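Local coordinates for protein bifunctional dTDP-4-dehydrorhamnose 3,5-epimerase/dTDP-4-dehydrorhamnose reductase (Arabidopsis thaliana, PDB 4QQR) that catalyses the 3,5-epimerization of dTDP-4-keto-6-deoxy-glucose and the NADPH-dependent reduction that follows, yielding dTDP-L-rhamnose, at residues D135-T140 against T147-E152. Residues are numbered along the deposited sequence; the frame is centred on the assembly and turned at random.
Sequences DTPNFT and TKAMVE. With ZN (zinc ion), chain C.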
loop_
_atom_site.group_PDB
_atom_site.type_symbol
_atom_site.label_atom_id
_atom_site.label_comp_id
_atom_site.label_asym_id
_atom_site.label_seq_id
_atom_site.Cartn_x
_atom_site.Cartn_y
_atom_site.Cartn_z
ATOM N N ASP A 135 -2.202 16.511 -6.824
ATOM C CA ASP A 135 -3.589 16.069 -6.887
ATOM C C ASP A 135 -3.729 14.655 -6.390
ATOM O O ASP A 135 -2.787 13.861 -6.450
ATOM C CB ASP A 135 -4.121 16.166 -8.316
ATOM C CG ASP A 135 -4.539 17.568 -8.691
ATOM O OD1 ASP A 135 -4.226 18.510 -7.933
ATOM O OD2 ASP A 135 -5.197 17.728 -9.738
ATOM N N THR A 136 -4.921 14.342 -5.913
ATOM C CA THR A 136 -5.185 13.045 -5.326
ATOM C C THR A 136 -5.771 12.145 -6.397
ATOM O O THR A 136 -6.770 12.502 -6.999
ATOM C CB THR A 136 -6.166 13.203 -4.162
ATOM O OG1 THR A 136 -5.579 14.062 -3.174
ATOM C CG2 THR A 136 -6.495 11.864 -3.548
ATOM N N PRO A 137 -5.140 10.988 -6.653
ATOM C CA PRO A 137 -5.610 10.087 -7.713
ATOM C C PRO A 137 -7.098 9.873 -7.584
ATOM O O PRO A 137 -7.578 9.615 -6.476
ATOM C CB PRO A 137 -4.859 8.783 -7.427
ATOM C CG PRO A 137 -3.600 9.241 -6.837
ATOM C CD PRO A 137 -3.964 10.436 -5.965
ATOM N N ASN A 138 -7.815 10.011 -8.690
ATOM C CA ASN A 138 -9.264 9.929 -8.648
ATOM C C ASN A 138 -9.811 8.746 -9.447
ATOM O O ASN A 138 -11.026 8.599 -9.594
ATOM C CB ASN A 138 -9.868 11.238 -9.154
ATOM C CG ASN A 138 -9.676 11.422 -10.639
ATOM O OD1 ASN A 138 -8.641 11.053 -11.196
ATOM N ND2 ASN A 138 -10.687 11.966 -11.301
ATOM N N PHE A 139 -8.913 7.917 -9.974
ATOM C CA PHE A 139 -9.313 6.788 -10.812
ATOM C C PHE A 139 -8.781 5.499 -10.219
ATOM O O PHE A 139 -7.756 4.987 -10.647
ATOM C CB PHE A 139 -8.768 6.957 -12.232
ATOM C CG PHE A 139 -9.241 5.900 -13.200
ATOM C CD1 PHE A 139 -10.570 5.869 -13.621
ATOM C CD2 PHE A 139 -8.351 4.954 -13.706
ATOM C CE1 PHE A 139 -11.007 4.902 -14.521
ATOM C CE2 PHE A 139 -8.781 3.984 -14.612
ATOM C CZ PHE A 139 -10.112 3.958 -15.022
ATOM N N THR A 140 -9.464 4.975 -9.214
ATOM C CA THR A 140 -8.912 3.858 -8.468
ATOM C C THR A 140 -9.966 2.814 -8.170
ATOM O O THR A 140 -9.992 2.241 -7.081
ATOM C CB THR A 140 -8.233 4.324 -7.158
ATOM O OG1 THR A 140 -9.157 5.094 -6.374
ATOM C CG2 THR A 140 -7.000 5.174 -7.471
ATOM N N THR A 147 -3.693 0.132 -6.492
ATOM C CA THR A 147 -2.395 -0.303 -5.993
ATOM C C THR A 147 -1.272 0.684 -6.323
ATOM O O THR A 147 -0.473 1.052 -5.442
ATOM C CB THR A 147 -2.048 -1.711 -6.498
ATOM O OG1 THR A 147 -3.065 -2.628 -6.075
ATOM C CG2 THR A 147 -0.725 -2.164 -5.940
ATOM N N LYS A 148 -1.208 1.120 -7.578
ATOM C CA LYS A 148 -0.169 2.066 -7.971
ATOM C C LYS A 148 -0.345 3.398 -7.236
ATOM O O LYS A 148 0.635 4.005 -6.809
ATOM C CB LYS A 148 -0.146 2.252 -9.481
ATOM C CG LYS A 148 0.221 0.986 -10.231
ATOM C CD LYS A 148 1.589 0.417 -9.817
ATOM C CE LYS A 148 2.745 1.181 -10.476
ATOM N NZ LYS A 148 4.047 0.448 -10.381
ATOM N N ALA A 149 -1.591 3.834 -7.065
ATOM C CA ALA A 149 -1.855 5.007 -6.233
ATOM C C ALA A 149 -1.306 4.855 -4.800
ATOM O O ALA A 149 -0.615 5.754 -4.315
ATOM C CB ALA A 149 -3.337 5.351 -6.208
ATOM N N MET A 150 -1.622 3.734 -4.139
ATOM C CA MET A 150 -1.088 3.401 -2.807
ATOM C C MET A 150 0.427 3.555 -2.700
ATOM O O MET A 150 0.925 4.286 -1.829
ATOM C CB MET A 150 -1.456 1.970 -2.392
ATOM C CG MET A 150 -2.952 1.699 -2.283
ATOM S SD MET A 150 -3.325 0.080 -1.580
ATOM C CE MET A 150 -5.068 0.261 -1.189
ATOM N N VAL A 151 1.156 2.862 -3.579
ATOM C CA VAL A 151 2.620 2.956 -3.607
ATOM C C VAL A 151 3.059 4.385 -3.832
ATOM O O VAL A 151 3.931 4.879 -3.110
ATOM C CB VAL A 151 3.275 2.044 -4.676
ATOM C CG1 VAL A 151 4.768 2.320 -4.769
ATOM C CG2 VAL A 151 3.026 0.587 -4.340
ATOM N N GLU A 152 2.450 5.060 -4.804
ATOM C CA GLU A 152 2.828 6.443 -5.064
ATOM C C GLU A 152 2.634 7.317 -3.832
ATOM O O GLU A 152 3.497 8.124 -3.508
ATOM C CB GLU A 152 2.074 7.053 -6.241
ATOM C CG GLU A 152 2.531 8.483 -6.481
ATOM C CD GLU A 152 1.790 9.190 -7.604
ATOM O OE1 GLU A 152 2.317 9.203 -8.751
ATOM O OE2 GLU A 152 0.700 9.765 -7.331
HETATM ZN ZN ZN C . -6.062 19.930 -10.456
#
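The methyl of A149 faces the loop and is met there by two residues, P137 and T140. The proline offers one edge of its ring, CB lying 3.9 Å from A149 CB and the neighbouring CG at the same separation, so the pyrrolidine straddles the methyl with two carbons instead of touching it with one. T140 reaches it through its methyl branch: chi1 of 55° puts OG1 between the backbone N and the carbonyl carbon, which leaves CG2 anti to the carbonyl carbon, 3.9 Å from A149 CB. No hydrogen bond crosses between 135-140 and 147-152; the contact is a small apolar patch of one ring edge and two methyls. One turn further along, E152 extends its chain fully from the helix, CG anti to the backbone N (chi1 -179°), and brings OE2 to 4.4 Å from P137 CG, a loose contact beside the ring. Its carboxylate is engaged elsewhere, in a salt bridge from OE1 to R165 on strand 161-166. In this Rossmann fold the loop follows strand 107-113 of the central parallel sheet and leads into helix 143-155, so the chain turns back to lay the loop on the helix it is about to enter. The other face of that helix packs on helix 80-103, with T147 and V151 both against V91. At the start of the loop segment, D135 binds a zinc ion through OD2 at 2.5 Å; H123 is a further ligand of the same metal.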